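Long-range contacts in tail component (Lactobacillus phage J-1, PDB 5LY8), which probably binds cell-surface saccharides of its Lactobacillus casei host, as the second carbohydrate-binding module of the evolved distal tail protein of the phage: residues G59-S64 and I224-S229; F96-N101 and F112-T117; Q24-V29 and P76-T81; A124-F129 and Y168-T173. All coordinates share one frame; numbering follows the deposited sequence. Where two conformers were deposited one is given.

Contact 1 (G59-S64 and I224-S229). With MG (magnesium ion), chain C.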
# COMPACT_ATOMS: atom_id res chain seq x y z
N GLY A 59 12.43 3.97 14.89
CA GLY A 59 11.91 4.67 13.72
C GLY A 59 11.21 3.75 12.75
O GLY A 59 11.10 4.04 11.55
N ILE A 60 10.70 2.62 13.26
CA ILE A 60 10.09 1.58 12.46
C ILE A 60 8.80 1.08 13.11
O ILE A 60 8.74 0.88 14.32
CB ILE A 60 11.09 0.42 12.28
CG1 ILE A 60 12.38 0.88 11.57
CG2 ILE A 60 10.41 -0.76 11.54
CD1 ILE A 60 13.60 -0.16 11.73
N ALA A 61 7.76 0.90 12.28
CA ALA A 61 6.50 0.31 12.72
C ALA A 61 6.50 -1.18 12.42
O ALA A 61 6.78 -1.60 11.27
CB ALA A 61 5.32 0.99 12.03
N TYR A 62 6.15 -2.00 13.43
CA TYR A 62 6.11 -3.45 13.33
C TYR A 62 4.66 -3.89 13.50
O TYR A 62 4.13 -3.87 14.61
CB TYR A 62 6.99 -4.06 14.43
CG TYR A 62 8.46 -3.78 14.24
CD1 TYR A 62 9.24 -4.57 13.38
CD2 TYR A 62 9.07 -2.71 14.87
CE1 TYR A 62 10.59 -4.31 13.19
CE2 TYR A 62 10.42 -2.45 14.69
CZ TYR A 62 11.18 -3.24 13.85
OH TYR A 62 12.50 -2.91 13.68
N PRO A 63 3.97 -4.21 12.40
CA PRO A 63 2.58 -4.66 12.56
C PRO A 63 2.51 -5.98 13.32
O PRO A 63 3.38 -6.85 13.14
CB PRO A 63 2.07 -4.80 11.12
CG PRO A 63 3.24 -4.80 10.26
CD PRO A 63 4.42 -4.24 11.00
N SER A 64 1.54 -6.11 14.23
CA SER A 64 1.32 -7.36 14.98
C SER A 64 0.14 -8.21 14.54
O SER A 64 -0.98 -7.68 14.45
CB SER A 64 1.06 -7.04 16.44
OG SER A 64 1.02 -8.24 17.19
N ILE A 224 7.88 -8.37 8.22
CA ILE A 224 7.48 -7.12 7.61
C ILE A 224 7.60 -5.97 8.57
O ILE A 224 7.18 -6.08 9.72
CB ILE A 224 6.01 -7.25 7.06
CG1 ILE A 224 5.49 -5.97 6.40
CG2 ILE A 224 5.02 -7.74 8.13
CD1 ILE A 224 6.27 -5.53 5.20
N ASN A 225 8.19 -4.86 8.10
CA ASN A 225 8.19 -3.66 8.90
C ASN A 225 8.05 -2.45 7.98
O ASN A 225 8.30 -2.56 6.77
CB ASN A 225 9.36 -3.60 9.88
CG ASN A 225 10.71 -3.43 9.29
OD1 ASN A 225 10.96 -2.46 8.55
ND2 ASN A 225 11.61 -4.37 9.58
N TRP A 226 7.60 -1.32 8.53
CA TRP A 226 7.21 -0.15 7.75
C TRP A 226 7.98 1.01 8.35
O TRP A 226 7.83 1.33 9.54
CB TRP A 226 5.71 -0.00 7.93
CG TRP A 226 5.03 1.14 7.24
CD1 TRP A 226 5.40 1.77 6.08
CD2 TRP A 226 3.77 1.70 7.62
NE1 TRP A 226 4.44 2.70 5.73
CE2 TRP A 226 3.44 2.68 6.66
CE3 TRP A 226 2.90 1.50 8.71
CZ2 TRP A 226 2.28 3.46 6.77
CZ3 TRP A 226 1.74 2.24 8.80
CH2 TRP A 226 1.44 3.22 7.84
N GLN A 227 8.90 1.59 7.56
CA GLN A 227 9.88 2.54 8.09
C GLN A 227 9.59 4.00 7.82
O GLN A 227 10.17 4.86 8.49
CB GLN A 227 11.30 2.19 7.59
CG GLN A 227 11.62 0.69 7.73
CD GLN A 227 13.08 0.31 7.81
OE1 GLN A 227 14.00 1.15 7.67
NE2 GLN A 227 13.30 -0.99 8.07
N ASP A 228 8.70 4.31 6.87
CA ASP A 228 8.43 5.69 6.51
C ASP A 228 7.20 5.71 5.65
O ASP A 228 6.94 4.77 4.89
CB ASP A 228 9.63 6.28 5.72
CG ASP A 228 9.65 7.79 5.66
OD1 ASP A 228 10.02 8.42 6.67
OD2 ASP A 228 9.19 8.35 4.63
N SER A 229 6.43 6.80 5.74
CA SER A 229 5.25 6.98 4.90
C SER A 229 5.06 8.45 4.60
O SER A 229 5.13 9.27 5.52
CB SER A 229 4.01 6.47 5.63
OG SER A 229 2.85 6.46 4.79
MG MG C . 11.47 5.84 10.15
O HOH W 1 6.00 -7.00 12.14
O HOH W 2 11.88 7.52 8.44
O HOH W 3 12.97 7.26 11.54
O HOH W 4 13.71 5.03 9.63

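Contact 2 (F96-N101 and F112-T117)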
# COMPACT_ATOMS: atom_id res chain seq x y z
N PHE A 96 2.78 8.79 -3.54
CA PHE A 96 2.49 8.17 -2.24
C PHE A 96 3.56 7.13 -2.02
O PHE A 96 3.61 6.16 -2.78
CB PHE A 96 1.10 7.55 -2.35
CG PHE A 96 0.58 6.76 -1.19
CD1 PHE A 96 0.64 7.25 0.12
CD2 PHE A 96 -0.09 5.57 -1.40
CE1 PHE A 96 0.07 6.55 1.18
CE2 PHE A 96 -0.64 4.86 -0.33
CZ PHE A 96 -0.59 5.36 0.95
N VAL A 97 4.44 7.36 -1.04
CA VAL A 97 5.66 6.57 -0.88
C VAL A 97 5.71 5.92 0.47
O VAL A 97 5.59 6.63 1.50
CB VAL A 97 6.89 7.50 -1.08
CG1 VAL A 97 8.20 6.70 -0.99
CG2 VAL A 97 6.82 8.24 -2.42
N ASN A 98 5.94 4.61 0.49
CA ASN A 98 5.98 3.85 1.73
C ASN A 98 7.19 2.95 1.74
O ASN A 98 7.32 2.09 0.87
CB ASN A 98 4.72 3.04 1.86
CG ASN A 98 3.56 3.90 2.26
OD1 ASN A 98 3.45 4.28 3.42
ND2 ASN A 98 2.71 4.29 1.31
N ARG A 99 8.08 3.16 2.71
CA ARG A 99 9.30 2.35 2.82
C ARG A 99 9.03 1.16 3.71
O ARG A 99 8.51 1.33 4.81
CB ARG A 99 10.43 3.19 3.42
CG ARG A 99 11.73 2.41 3.49
CD ARG A 99 12.91 3.30 3.77
NE ARG A 99 14.08 2.47 4.03
CZ ARG A 99 15.34 2.85 3.79
NH1 ARG A 99 15.60 4.05 3.29
NH2 ARG A 99 16.34 2.01 4.05
N VAL A 100 9.40 -0.04 3.24
CA VAL A 100 9.20 -1.27 4.00
C VAL A 100 10.49 -2.08 3.99
O VAL A 100 11.38 -1.89 3.14
CB VAL A 100 8.04 -2.14 3.42
CG1 VAL A 100 6.69 -1.43 3.56
CG2 VAL A 100 8.30 -2.53 1.96
N ASN A 101 10.58 -3.02 4.92
CA ASN A 101 11.58 -4.05 4.89
C ASN A 101 10.77 -5.34 4.94
O ASN A 101 9.91 -5.51 5.81
CB ASN A 101 12.54 -3.94 6.06
CG ASN A 101 13.64 -4.98 6.02
OD1 ASN A 101 14.81 -4.68 5.71
ND2 ASN A 101 13.34 -6.18 6.34
N PHE A 112 0.73 -7.03 2.25
CA PHE A 112 0.49 -5.63 2.59
C PHE A 112 -0.23 -4.95 1.46
O PHE A 112 -0.11 -5.35 0.29
CB PHE A 112 1.72 -4.84 3.05
CG PHE A 112 2.83 -4.63 2.06
CD1 PHE A 112 2.67 -3.80 0.96
CD2 PHE A 112 4.10 -5.15 2.30
CE1 PHE A 112 3.72 -3.57 0.07
CE2 PHE A 112 5.16 -4.86 1.44
CZ PHE A 112 4.97 -4.06 0.35
N GLU A 113 -1.02 -3.93 1.82
CA GLU A 113 -1.68 -3.03 0.88
C GLU A 113 -1.35 -1.61 1.25
O GLU A 113 -1.44 -1.24 2.42
CB GLU A 113 -3.20 -3.19 0.89
CG GLU A 113 -3.68 -4.53 0.38
CD GLU A 113 -5.18 -4.69 0.35
OE1 GLU A 113 -5.91 -3.71 0.67
OE2 GLU A 113 -5.63 -5.81 0.02
N PHE A 114 -1.00 -0.81 0.23
CA PHE A 114 -0.92 0.65 0.35
C PHE A 114 -1.98 1.17 -0.61
O PHE A 114 -1.88 1.00 -1.84
CB PHE A 114 0.47 1.19 0.04
CG PHE A 114 1.47 0.79 1.10
CD1 PHE A 114 1.39 1.31 2.37
CD2 PHE A 114 2.46 -0.14 0.83
CE1 PHE A 114 2.29 0.92 3.37
CE2 PHE A 114 3.38 -0.52 1.83
CZ PHE A 114 3.30 0.02 3.09
N ASN A 115 -3.04 1.77 -0.04
CA ASN A 115 -4.24 2.15 -0.76
C ASN A 115 -4.53 3.62 -0.71
O ASN A 115 -4.32 4.26 0.33
CB ASN A 115 -5.45 1.42 -0.11
CG ASN A 115 -5.33 -0.08 -0.18
OD1 ASN A 115 -4.62 -0.60 -1.04
ND2 ASN A 115 -5.98 -0.79 0.73
N LEU A 116 -5.03 4.14 -1.83
CA LEU A 116 -5.55 5.51 -1.93
C LEU A 116 -7.04 5.37 -2.22
O LEU A 116 -7.45 4.54 -3.05
CB LEU A 116 -4.83 6.30 -3.02
CG LEU A 116 -3.35 6.54 -2.69
CD1 LEU A 116 -2.62 7.06 -3.88
CD2 LEU A 116 -3.16 7.49 -1.49
N THR A 117 -7.84 6.18 -1.53
CA THR A 117 -9.29 6.05 -1.56
C THR A 117 -9.97 7.36 -1.82
O THR A 117 -9.36 8.43 -1.69
CB THR A 117 -9.76 5.46 -0.20
OG1 THR A 117 -9.47 6.36 0.87
CG2 THR A 117 -9.10 4.10 0.10

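Contact 3 (Q24-V29 and P76-T81)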
# COMPACT_ATOMS: atom_id res chain seq x y z
N GLN A 24 8.08 8.54 16.85
CA GLN A 24 7.08 8.65 17.88
C GLN A 24 5.76 8.12 17.31
O GLN A 24 5.59 8.07 16.09
CB GLN A 24 6.84 10.10 18.30
CG GLN A 24 6.14 11.04 17.31
CD GLN A 24 6.93 11.60 16.08
OE1 GLN A 24 8.12 11.25 15.94
NE2 GLN A 24 6.30 12.64 15.25
N THR A 25 4.84 7.75 18.18
CA THR A 25 3.52 7.30 17.80
C THR A 25 2.88 8.27 16.79
O THR A 25 2.87 9.46 17.01
CB THR A 25 2.57 7.16 19.02
OG1 THR A 25 3.08 6.18 19.92
CG2 THR A 25 1.23 6.71 18.62
N PRO A 26 2.48 7.73 15.65
CA PRO A 26 1.86 8.59 14.63
C PRO A 26 0.65 9.37 15.15
O PRO A 26 -0.12 8.86 15.96
CB PRO A 26 1.39 7.59 13.59
CG PRO A 26 2.35 6.45 13.72
CD PRO A 26 2.57 6.34 15.20
N THR A 27 0.51 10.59 14.66
CA THR A 27 -0.64 11.44 14.94
C THR A 27 -1.32 11.74 13.61
O THR A 27 -0.74 11.52 12.55
CB THR A 27 -0.22 12.75 15.66
OG1 THR A 27 0.62 13.50 14.78
CG2 THR A 27 0.48 12.50 16.99
N GLY A 28 -2.56 12.21 13.68
CA GLY A 28 -3.35 12.57 12.51
C GLY A 28 -3.71 11.36 11.68
O GLY A 28 -3.84 11.46 10.45
N VAL A 29 -3.86 10.21 12.35
CA VAL A 29 -4.20 8.94 11.70
C VAL A 29 -5.25 8.21 12.51
O VAL A 29 -5.45 8.50 13.71
CB VAL A 29 -2.97 8.02 11.50
CG1 VAL A 29 -1.96 8.64 10.56
CG2 VAL A 29 -2.33 7.60 12.82
N PRO A 76 -3.25 -5.31 11.27
CA PRO A 76 -3.48 -3.90 11.57
C PRO A 76 -3.49 -3.00 10.36
O PRO A 76 -2.82 -3.28 9.37
CB PRO A 76 -2.31 -3.54 12.50
CG PRO A 76 -1.24 -4.46 12.10
CD PRO A 76 -1.93 -5.77 11.74
N SER A 77 -4.25 -1.91 10.46
CA SER A 77 -4.25 -0.88 9.45
C SER A 77 -4.12 0.49 10.07
O SER A 77 -4.48 0.70 11.25
CB SER A 77 -5.48 -0.93 8.56
OG SER A 77 -6.58 -0.33 9.23
N MET A 78 -3.65 1.43 9.25
CA MET A 78 -3.51 2.83 9.62
C MET A 78 -4.02 3.63 8.44
O MET A 78 -3.73 3.28 7.28
CB MET A 78 -2.06 3.14 9.93
CG MET A 78 -1.86 4.54 10.50
SD MET A 78 -0.17 4.85 11.03
CE MET A 78 -0.10 3.77 12.46
N SER A 79 -4.78 4.70 8.72
CA SER A 79 -5.38 5.52 7.67
C SER A 79 -5.28 6.98 8.00
O SER A 79 -5.23 7.35 9.17
CB SER A 79 -6.86 5.18 7.52
OG SER A 79 -7.03 3.83 7.13
N GLY A 80 -5.38 7.81 6.97
CA GLY A 80 -5.41 9.26 7.16
C GLY A 80 -6.20 9.91 6.05
O GLY A 80 -6.52 9.28 5.03
N THR A 81 -6.49 11.19 6.24
CA THR A 81 -7.23 11.99 5.27
C THR A 81 -6.29 12.84 4.43
O THR A 81 -5.22 13.25 4.89
CB THR A 81 -8.31 12.82 5.93
OG1 THR A 81 -7.69 13.77 6.78
CG2 THR A 81 -9.29 11.96 6.69
O HOH W 5 -5.93 12.24 8.88

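Contact 4 (A124-F129 and Y168-T173)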
# COMPACT_ATOMS: atom_id res chain seq x y z
N ALA A 124 -6.80 3.40 -5.86
CA ALA A 124 -5.62 2.63 -6.27
C ALA A 124 -5.15 1.79 -5.11
O ALA A 124 -5.17 2.26 -3.97
CB ALA A 124 -4.49 3.57 -6.74
N SER A 125 -4.68 0.56 -5.40
CA SER A 125 -4.18 -0.34 -4.37
C SER A 125 -2.94 -1.05 -4.84
O SER A 125 -2.98 -1.78 -5.86
CB SER A 125 -5.24 -1.37 -3.99
OG SER A 125 -4.70 -2.31 -3.07
N LEU A 126 -1.83 -0.81 -4.12
CA LEU A 126 -0.56 -1.48 -4.37
C LEU A 126 -0.45 -2.63 -3.35
O LEU A 126 -0.57 -2.37 -2.15
CB LEU A 126 0.59 -0.49 -4.19
CG LEU A 126 2.00 -0.98 -4.55
CD1 LEU A 126 2.93 0.22 -4.75
CD2 LEU A 126 2.60 -1.92 -3.47
N ALA A 127 -0.25 -3.85 -3.81
CA ALA A 127 -0.09 -4.98 -2.88
C ALA A 127 1.17 -5.74 -3.14
O ALA A 127 1.64 -5.83 -4.28
CB ALA A 127 -1.31 -5.92 -2.95
N LEU A 128 1.73 -6.30 -2.06
CA LEU A 128 2.76 -7.32 -2.14
C LEU A 128 2.27 -8.48 -1.29
O LEU A 128 1.75 -8.24 -0.19
CB LEU A 128 4.12 -6.83 -1.60
CG LEU A 128 5.28 -7.80 -1.76
CD1 LEU A 128 5.70 -7.95 -3.23
CD2 LEU A 128 6.49 -7.36 -0.94
N PHE A 129 2.39 -9.70 -1.78
CA PHE A 129 1.92 -10.82 -0.99
C PHE A 129 2.63 -12.13 -1.33
O PHE A 129 3.10 -12.33 -2.41
CB PHE A 129 0.38 -11.00 -1.12
CG PHE A 129 -0.08 -11.26 -2.52
CD1 PHE A 129 -0.39 -10.20 -3.40
CD2 PHE A 129 -0.20 -12.56 -2.98
CE1 PHE A 129 -0.83 -10.51 -4.71
CE2 PHE A 129 -0.62 -12.81 -4.27
CZ PHE A 129 -0.93 -11.81 -5.09
N TYR A 168 12.59 -1.84 0.54
CA TYR A 168 11.93 -1.42 -0.68
C TYR A 168 11.12 -0.15 -0.46
O TYR A 168 10.63 0.07 0.65
CB TYR A 168 10.92 -2.52 -1.15
CG TYR A 168 11.57 -3.79 -1.65
CD1 TYR A 168 11.93 -4.81 -0.78
CD2 TYR A 168 11.86 -3.95 -3.01
CE1 TYR A 168 12.59 -5.95 -1.24
CE2 TYR A 168 12.44 -5.12 -3.48
CZ TYR A 168 12.83 -6.10 -2.59
OH TYR A 168 13.45 -7.23 -3.05
N ASN A 169 10.98 0.66 -1.51
CA ASN A 169 10.03 1.76 -1.51
C ASN A 169 8.85 1.34 -2.38
O ASN A 169 9.03 1.08 -3.57
CB ASN A 169 10.61 3.07 -2.04
CG ASN A 169 11.41 3.82 -1.01
OD1 ASN A 169 12.47 4.40 -1.31
ND2 ASN A 169 10.93 3.85 0.21
N ALA A 170 7.66 1.23 -1.79
CA ALA A 170 6.43 0.93 -2.52
C ALA A 170 5.80 2.26 -2.85
O ALA A 170 5.52 3.07 -1.95
CB ALA A 170 5.48 0.09 -1.66
N VAL A 171 5.62 2.54 -4.15
CA VAL A 171 5.19 3.86 -4.58
C VAL A 171 4.00 3.79 -5.50
O VAL A 171 3.95 2.94 -6.41
CB VAL A 171 6.37 4.56 -5.33
CG1 VAL A 171 6.00 5.99 -5.71
CG2 VAL A 171 7.67 4.52 -4.52
N ILE A 172 3.05 4.71 -5.31
CA ILE A 172 1.98 4.95 -6.27
C ILE A 172 2.13 6.40 -6.72
O ILE A 172 2.20 7.31 -5.87
CB ILE A 172 0.56 4.73 -5.71
CG1 ILE A 172 0.44 3.37 -5.03
CG2 ILE A 172 -0.45 4.87 -6.86
CD1 ILE A 172 -0.94 3.14 -4.46
N THR A 173 2.21 6.64 -8.02
CA THR A 173 2.31 8.00 -8.56
C THR A 173 1.21 8.19 -9.61
O THR A 173 0.88 7.25 -10.33
CB THR A 173 3.71 8.28 -9.17
OG1 THR A 173 4.72 7.88 -8.27
CG2 THR A 173 3.93 9.74 -9.50

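Contact 1 (G59-S64 and I224-S229)
A magnesium site and a single antiparallel β-bridge join Gly59 and Ala61 to Gln227 and Trp226. Gly59 O and Gln227 O each lie 2.3 Å from the magnesium ion; Asp21 O and three waters complete six ligands, one water donating to Asp228 OD1. One ion thus joins two carbonyl oxygens that could not bond to each other. Ala61 and Trp226 form a hydrogen-bonded pair, with Ala61 N 2.8 Å from Trp226 O and Trp226 N 2.9 Å from Ala61 O. Ile60 CG2, anti to the backbone N, lies 3.5 Å from Asn225 CB as the side chains cross at a slant, and sits over one face of the Tyr62 ring, toward its rim. The Gln227 side chain runs alongside Ile60, and its NE2 donates almost straight (167°) to Asn225 OD1 at 2.8 Å; OD1 lies in the Gln227 amide plane, while NE2 is tilted 22° from the Asn225 carbonyl plane. Farther along, Pro63 CG meets Ile224 CG2 at 4.0 Å, while a water donates to both Pro63 O and Ile224 O. Strand 60-63 pairs on with strand 54-57, whereas strand 223-238 lies between strands 11-20 and 94-103, with Trp226 packed against Phe22, Phe114 and Phe213.

Contact 2 (F96-N101 and F112-T117)
Asn98 lies flat over the ring of Phe114, the amide and ring planes 7° apart. Its CB sits over the ring centre, 3.5 Å from the centroid, and its CG is 3.4 Å from Phe114 CD1. Partners beyond the two strands hold the amide in this pose, since Asn98 OD1 is hydrogen-bonded to both Trp226 NE1 and Ser229 OG. The other branch of the amide reaches a second ring: Asn98 ND2 stands 3.4 Å above the plane of Phe96, toward the rim. On the opposite face of Phe96, whose CG is anti to the backbone N (chi1 176°), comes Leu116; its CD2 makes a CH-π contact 3.7 Å from the ring centroid as the two side chains slide past each other. Phe96 is therefore sandwiched between a polar and an apolar group. Strands 94-103 and 110-118 belong to different sheets that face each other, as in a β-sandwich, consistent with the concanavalin clan, and these segments run nearly antiparallel (163°) with their axes 9.0 Å apart at closest approach. The short connection between the segments includes Asn105, Ala106 and Glu108 of the other magnesium site. Val100 uses its fork to serve two rings at once. Its CG1 comes to the edge of Phe114, 3.7 Å from CZ, while CG2 meets Phe112 tip to tip, 3.9 Å from CE2. At the other end, Phe96 CE2 touches Phe114 CB at 3.9 Å.

Contact 3 (Q24-V29 and P76-T81)
Apolar packing centres on Met78, whose side chain lies against Val29 and Pro26. Val29 crosses the thioether chain at a slant: its CB is 3.8 Å from Met78 CG, and its CG2 branch is 3.9 Å from Met78 SD. The methionine then bends at its last torsion (chi3 -69°), which brings CE to Pro26, 3.8 Å from CG of the proline ring; the two side chains meet at about a right angle. One residue thus touches the loop at two points along its length. Leu20 and Tyr56 pack on both Pro26 and Met78, and Trp209 on both Val29 and Met78, so this patch merges with the hydrophobic interior.

Backbone contact is of a weaker sort. Val29 CA approaches Ser79 O at 3.2 Å in a CA-H...O contact, bent to 121° at the hydrogen.

Water supplies the polar link. A single molecule donates to Gly28 O at 2.7 Å and accepts from Thr81 N at 2.9 Å, bridging Gly28 of the loop to the end of strand 73-81.

Just beyond the loop, Thr30 is bonded through its backbone to Ser79, where strand 30-31 joins strand 73-81. The chemistry implies that loop 24-29 is held by dispersion contacts on methionine, one weak CA-H...O contact and one bridging water, none of them a direct hydrogen bond between the two segments; regular pairing begins at Thr30.

Contact 4 (A124-F129 and Y168-T173)
Leu126 carries most of this contact, reaching with both of its methyl branches across to Ala170, Val171 and Ile172. Its CG is anti to the backbone N (chi1 -174°), and from there the two methyls diverge. CD1 comes down on the opposing backbone, 3.3 Å from Val171 O, whereas CD2 lies 4.0 Å from the CB of Ala170. Nearer the root of the leucine, CB packs on Ile172, 4.0 Å from its CG1 and 3.9 Å from its CD1. Ile172 continues past the leucine: its extended outer arm (chi2 179°) brings CD1 to 4.2 Å from Ala124 CB. The small side chains at Ala124 and Ala170 each face a larger one across the interface, and all five touching residues are buried.

In the next shell, each segment is positioned by its own sheet. On one side, the backbones of Ala124, Leu126 and Leu128 are bonded to Leu116, Phe114 and Phe112 of strand 110-118. On the other, those of Ala170 and Ile172 are bonded to Asn98 and Phe96 of strand 94-103. Ser125, directed away from the interface, is hydrogen-bonded through OG to Asn115 OD1, while Phe112 and Phe140 pack beside Leu126.

The two segments run nearly antiparallel (160°), their axes 8.1 Å apart at closest approach, a spacing filled by side chains and too wide for backbone pairing. Such face-to-face aliphatic packing between two stacked sheets is the hydrophobic core of a β-sandwich, consistent with a concanavalin-like fold for this module.

Contacts 2 and 4 form the buried heart of the module, their centres about 5 Å apart. Both join the same two sheets across the interior, through neighbouring strands, but contact 2 layers aromatic rings with an amide whereas the side chains that meet in contact 4 are all aliphatic. Contacts 1 and 3 lie farther out, with centres about 12 and 14 Å from that of the chain, and are only partly buried. Their chemistry changes accordingly: contact 1 adds a magnesium ion and a backbone bridge, contact 3 a bridging water. The Trp226 ring of contact 1 touches Met78 of contact 3, while a backbone bond between Gln227 and Arg99, on neighbouring strands, ties contact 1 to contact 2.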